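Local structure of CBS domain protein (3LHH) at residues A[65-70]-A[95-100]; A[53-58]-A[71-76]. The protein binds adenosine monophosphate in this paired CBS-domain piece of a longer membrane protein, which as a whole may bind flavin adenine dinucleotide. All coordinates share one frame; numbering follows the deposited sequence. Where two conformers were deposited one is given.

Contact 1. Residues A[65-70]-A[95-100]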
# COMPACT_ATOMS: atom_id res chain seq x y z
N ALA A 65 -13.50 -8.04 10.55
CA ALA A 65 -13.39 -8.37 9.13
C ALA A 65 -12.00 -7.98 8.59
O ALA A 65 -11.43 -8.69 7.76
CB ALA A 65 -14.49 -7.70 8.33
N ASN A 66 -11.46 -6.87 9.07
CA ASN A 66 -10.14 -6.45 8.62
C ASN A 66 -9.06 -7.38 9.18
O ASN A 66 -8.14 -7.77 8.47
CB ASN A 66 -9.89 -5.00 8.99
CG ASN A 66 -10.74 -4.03 8.15
OD1 ASN A 66 -10.72 -4.08 6.93
ND2 ASN A 66 -11.46 -3.14 8.82
N LEU A 67 -9.20 -7.74 10.44
CA LEU A 67 -8.36 -8.76 11.05
C LEU A 67 -8.31 -10.02 10.18
O LEU A 67 -7.24 -10.57 9.93
CB LEU A 67 -8.86 -9.09 12.45
CG LEU A 67 -8.14 -8.51 13.66
CD1 LEU A 67 -7.20 -7.38 13.30
CD2 LEU A 67 -9.13 -8.08 14.72
N ARG A 68 -9.47 -10.49 9.72
CA ARG A 68 -9.51 -11.71 8.92
C ARG A 68 -8.83 -11.51 7.57
O ARG A 68 -8.14 -12.40 7.07
CB ARG A 68 -10.94 -12.20 8.73
CG ARG A 68 -11.56 -12.82 9.98
CD ARG A 68 -13.01 -13.29 9.74
NE ARG A 68 -13.89 -12.73 10.76
CZ ARG A 68 -14.85 -11.84 10.53
NH1 ARG A 68 -15.57 -11.39 11.55
NH2 ARG A 68 -15.11 -11.42 9.30
N THR A 69 -9.04 -10.35 6.96
CA THR A 69 -8.34 -10.01 5.73
C THR A 69 -6.83 -10.10 5.96
O THR A 69 -6.07 -10.63 5.15
CB THR A 69 -8.67 -8.57 5.26
OG1 THR A 69 -10.08 -8.45 5.02
CG2 THR A 69 -7.91 -8.25 3.97
N VAL A 70 -6.37 -9.58 7.09
CA VAL A 70 -4.93 -9.59 7.34
C VAL A 70 -4.41 -11.01 7.58
O VAL A 70 -3.36 -11.41 7.05
CB VAL A 70 -4.58 -8.66 8.52
CG1 VAL A 70 -3.16 -8.91 8.97
CG2 VAL A 70 -4.78 -7.17 8.09
N LYS A 95 2.02 -6.19 11.35
CA LYS A 95 2.65 -6.56 12.61
C LYS A 95 2.08 -5.71 13.73
O LYS A 95 1.83 -6.20 14.82
CB LYS A 95 4.16 -6.36 12.53
CG LYS A 95 4.88 -6.56 13.85
CD LYS A 95 6.38 -6.36 13.70
CE LYS A 95 7.05 -6.36 15.07
NZ LYS A 95 8.54 -6.31 14.96
N GLN A 96 1.86 -4.44 13.45
CA GLN A 96 1.37 -3.54 14.48
C GLN A 96 -0.07 -3.88 14.83
O GLN A 96 -0.43 -3.94 16.01
CB GLN A 96 1.48 -2.09 14.03
CG GLN A 96 1.09 -1.11 15.12
CD GLN A 96 1.13 0.35 14.68
OE1 GLN A 96 1.32 0.65 13.50
NE2 GLN A 96 0.95 1.26 15.63
N LEU A 97 -0.88 -4.11 13.81
CA LEU A 97 -2.30 -4.36 14.00
C LEU A 97 -2.43 -5.61 14.85
O LEU A 97 -3.15 -5.65 15.85
CB LEU A 97 -2.95 -4.59 12.65
CG LEU A 97 -4.38 -4.13 12.43
CD1 LEU A 97 -5.01 -5.01 11.40
CD2 LEU A 97 -5.18 -4.15 13.72
N LEU A 98 -1.73 -6.66 14.43
CA LEU A 98 -1.80 -7.93 15.10
C LEU A 98 -1.16 -7.84 16.47
O LEU A 98 -1.70 -8.38 17.44
CB LEU A 98 -1.07 -8.98 14.30
CG LEU A 98 -1.65 -9.15 12.91
CD1 LEU A 98 -0.73 -10.04 12.12
CD2 LEU A 98 -3.07 -9.73 13.00
N SER A 99 -0.01 -7.17 16.55
CA SER A 99 0.65 -6.97 17.83
C SER A 99 -0.35 -6.40 18.81
O SER A 99 -0.58 -6.97 19.87
CB SER A 99 1.84 -6.02 17.72
OG SER A 99 2.94 -6.64 17.07
N GLU A 100 -0.94 -5.27 18.43
CA GLU A 100 -1.85 -4.54 19.31
C GLU A 100 -3.21 -5.21 19.46
O GLU A 100 -4.05 -4.75 20.23
CB GLU A 100 -2.07 -3.14 18.78
CG GLU A 100 -0.87 -2.23 18.91
CD GLU A 100 -1.24 -0.79 18.68
OE1 GLU A 100 -0.34 0.07 18.66
OE2 GLU A 100 -2.45 -0.52 18.51

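Contact 2. Residues A[53-58]-A[71-76]. With AMP (adenosine monophosphate), chain B.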
# COMPACT_ATOMS: atom_id res chain seq x y z
N ASP A 53 -5.39 -6.32 -8.01
CA ASP A 53 -4.60 -7.24 -7.19
C ASP A 53 -4.29 -6.69 -5.80
O ASP A 53 -3.68 -7.37 -5.00
CB ASP A 53 -3.28 -7.61 -7.89
CG ASP A 53 -3.47 -8.44 -9.16
OD1 ASP A 53 -4.63 -8.73 -9.53
OD2 ASP A 53 -2.45 -8.81 -9.79
N ILE A 54 -4.69 -5.44 -5.53
CA ILE A 54 -4.41 -4.83 -4.23
C ILE A 54 -5.25 -5.42 -3.10
O ILE A 54 -6.47 -5.44 -3.19
CB ILE A 54 -4.63 -3.31 -4.22
CG1 ILE A 54 -3.63 -2.60 -5.14
CG2 ILE A 54 -4.50 -2.78 -2.81
CD1 ILE A 54 -3.75 -1.08 -5.13
N VAL A 55 -4.59 -5.86 -2.04
CA VAL A 55 -5.30 -6.37 -0.86
C VAL A 55 -5.35 -5.25 0.16
O VAL A 55 -4.30 -4.75 0.55
CB VAL A 55 -4.56 -7.58 -0.25
CG1 VAL A 55 -5.24 -8.03 1.02
CG2 VAL A 55 -4.46 -8.72 -1.26
N PHE A 56 -6.55 -4.87 0.59
CA PHE A 56 -6.70 -3.63 1.35
C PHE A 56 -7.64 -3.76 2.55
O PHE A 56 -8.44 -4.68 2.61
CB PHE A 56 -7.18 -2.49 0.44
CG PHE A 56 -8.57 -2.70 -0.11
CD1 PHE A 56 -8.76 -3.31 -1.34
CD2 PHE A 56 -9.69 -2.26 0.58
CE1 PHE A 56 -10.03 -3.50 -1.86
CE2 PHE A 56 -10.97 -2.44 0.08
CZ PHE A 56 -11.14 -3.07 -1.15
N LEU A 57 -7.52 -2.84 3.50
CA LEU A 57 -8.43 -2.79 4.63
C LEU A 57 -9.44 -1.65 4.50
O LEU A 57 -9.14 -0.61 3.91
CB LEU A 57 -7.64 -2.66 5.93
CG LEU A 57 -6.51 -3.69 6.14
CD1 LEU A 57 -5.94 -3.56 7.53
CD2 LEU A 57 -7.00 -5.09 5.90
N ASP A 58 -10.65 -1.84 5.02
CA ASP A 58 -11.73 -0.86 4.88
C ASP A 58 -12.14 -0.36 6.25
O ASP A 58 -12.61 -1.11 7.11
CB ASP A 58 -12.92 -1.47 4.13
CG ASP A 58 -14.00 -0.44 3.73
OD1 ASP A 58 -14.16 0.60 4.40
OD2 ASP A 58 -14.72 -0.70 2.73
N MSE A 71 -5.16 -11.78 8.35
CA MSE A 71 -4.80 -13.16 8.69
C MSE A 71 -4.75 -14.08 7.49
O MSE A 71 -4.12 -15.12 7.52
CB MSE A 71 -5.79 -13.74 9.70
CG MSE A 71 -5.52 -13.31 11.12
SE MSE A 71 -3.62 -13.48 11.54
CE MSE A 71 -3.36 -15.38 11.18
N GLN A 72 -5.45 -13.69 6.43
CA GLN A 72 -5.53 -14.55 5.24
C GLN A 72 -4.59 -14.10 4.13
O GLN A 72 -4.72 -14.50 2.97
CB GLN A 72 -6.98 -14.64 4.74
CG GLN A 72 -7.89 -15.36 5.76
CD GLN A 72 -9.33 -15.48 5.31
OE1 GLN A 72 -10.21 -14.85 5.88
NE2 GLN A 72 -9.58 -16.30 4.29
N SER A 73 -3.62 -13.28 4.51
CA SER A 73 -2.64 -12.74 3.57
C SER A 73 -1.24 -12.78 4.19
O SER A 73 -1.10 -12.65 5.41
CB SER A 73 -3.03 -11.31 3.21
OG SER A 73 -2.00 -10.70 2.47
N PRO A 74 -0.19 -12.95 3.36
CA PRO A 74 1.20 -12.87 3.82
C PRO A 74 1.74 -11.42 3.90
O PRO A 74 2.78 -11.21 4.52
CB PRO A 74 1.99 -13.63 2.74
CG PRO A 74 1.03 -13.76 1.54
CD PRO A 74 -0.27 -13.06 1.89
N HIS A 75 1.08 -10.45 3.28
CA HIS A 75 1.64 -9.09 3.16
C HIS A 75 1.95 -8.37 4.47
O HIS A 75 1.19 -8.46 5.42
CB HIS A 75 0.75 -8.20 2.31
CG HIS A 75 0.46 -8.78 0.96
ND1 HIS A 75 1.45 -9.30 0.15
CD2 HIS A 75 -0.71 -8.93 0.29
CE1 HIS A 75 0.91 -9.74 -0.97
NE2 HIS A 75 -0.40 -9.53 -0.91
N SER A 76 3.06 -7.64 4.51
CA SER A 76 3.44 -6.89 5.70
C SER A 76 2.68 -5.59 5.88
O SER A 76 2.52 -5.11 7.00
CB SER A 76 4.96 -6.56 5.68
OG SER A 76 5.72 -7.74 5.59
P AMP B . 5.24 -8.70 1.24
O1P AMP B . 4.18 -9.73 0.91
O2P AMP B . 4.77 -7.66 2.23
O3P AMP B . 6.62 -9.24 1.51
O5' AMP B . 5.43 -8.00 -0.19
C5' AMP B . 5.96 -8.75 -1.29
C4' AMP B . 5.31 -8.31 -2.60
O4' AMP B . 3.89 -8.55 -2.60
C3' AMP B . 5.44 -6.81 -2.85
O3' AMP B . 6.70 -6.44 -3.42
C2' AMP B . 4.27 -6.55 -3.78
O2' AMP B . 4.64 -7.09 -5.05
C1' AMP B . 3.19 -7.46 -3.23
N9 AMP B . 2.35 -6.81 -2.17
C8 AMP B . 2.77 -6.37 -0.97
N7 AMP B . 1.76 -5.86 -0.23
C5 AMP B . 0.65 -5.97 -0.98
C6 AMP B . -0.78 -5.63 -0.78
N6 AMP B . -1.22 -5.05 0.36
N1 AMP B . -1.62 -5.93 -1.79
C2 AMP B . -1.19 -6.51 -2.94
N3 AMP B . 0.10 -6.84 -3.17
C4 AMP B . 1.04 -6.59 -2.24

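Contact 1. Residues A[65-70]-A[95-100]
Leu97 pushes one methyl, CD1, into the angle between Leu67 and Val70. Its CD1 lies 3.7 Å from Leu67 CD1 and 4.0 Å from Val70 CG2. The Leu67 methyl also meets the other branch of Leu97, with 3.8 Å between Leu67 CD1 and Leu97 CD2. One leucine methyl of helix 63-71 is therefore held against both methyls of Leu97, and the two side chains cross at a slant. Leu67 leaves its helix to the side, and only its end turns to the partner helix.

Val70 divides its two methyls between two neighbours. CG1 stands anti to the backbone N (chi1 167°), while CG2 stands anti to the carbonyl carbon. This spread gives CG2 to Leu97 and CG1 to Leu98. Val70 CG1 is 4.1 Å from Leu98 CD2 and equally far from Leu98 CD1, so it faces the fork of that leucine. Val70 and Leu98 run past one another in opposite directions.

The contact is wholly apolar and modest, burying 197 Å². The segment axes stay 11.0 Å apart at their closest and cross at -123°, and the methyl ends of Leu67, Val70, Leu97 and Leu98 meet between them. Both segments lie in the first of the two CBS motifs. Val70 also rests on Leu57 of strand 57-58 and on Ala94, at the start of helix 94-102. Leu97 reaches Leu107 in the following loop.

Contact 2. Residues A[53-58]-A[71-76]
Ser76 N gives a nearly straight hydrogen bond to AMP O2P, 2.9 Å long with an N-H...O angle of 175°. Ser76 OG adds a weak bond to the same oxygen. His75 takes the next phosphate oxygen: its ND1 donates to AMP O1P over 2.9 Å at 169°. The phosphorus lies in the plane of the imidazole, at its edge.

The same imidazole lays one face against the adenine, with AMP C5 3.4 Å above the ring centre. His75 CG stands anti to its carbonyl carbon (chi1 -54°), which carries the ring to the face of the base, and the ring's turn about CB-CG points ND1 to the phosphate. At the ring edge, Val55 CG2 comes within 4.1 Å of His75 CD2. With an alanine in place of His75, O1P is likely to lose this donor and the adenine the ring that lies against its face.

This is the nucleotide site of a CBS pair, the tandem of two CBS motifs. Asp157 and Thr154, from the second motif, also hydrogen-bond to AMP. Val55 reads the adenine edge through its backbone. Its N donates to AMP N1 at 3.0 Å, and AMP N6 donates to Val55 O at 3.1 Å. Ser73 OG accepts from His75 N at 3.2 Å, closing an ST turn that includes His75 and leads into Ser76. Val55 CG1 approaches that hydroxyl loosely, 4.4 Å from Ser73 OG.

How the contacts relate
Contacts 1 and 2 share the first CBS motif, and their centres are 10 Å apart. Their segments alternate along the chain: strand 57-58 leads to helix 63-71, whose end runs directly into 71-76. Leu57 joins them by packing. Its CD2 lies 3.8 Å from Thr69 CG2. A probable hydrogen bond of 2.9 Å links Asn66 ND2 to Asp58 O. Only contact 2 touches AMP. Contact 1 lies farther from the nucleotide, with the Val70 side chain about 9 Å from it and about 7 Å from the side chain of Val55. Ser76 pairs by backbone with Ala94, at the start of helix 94-102.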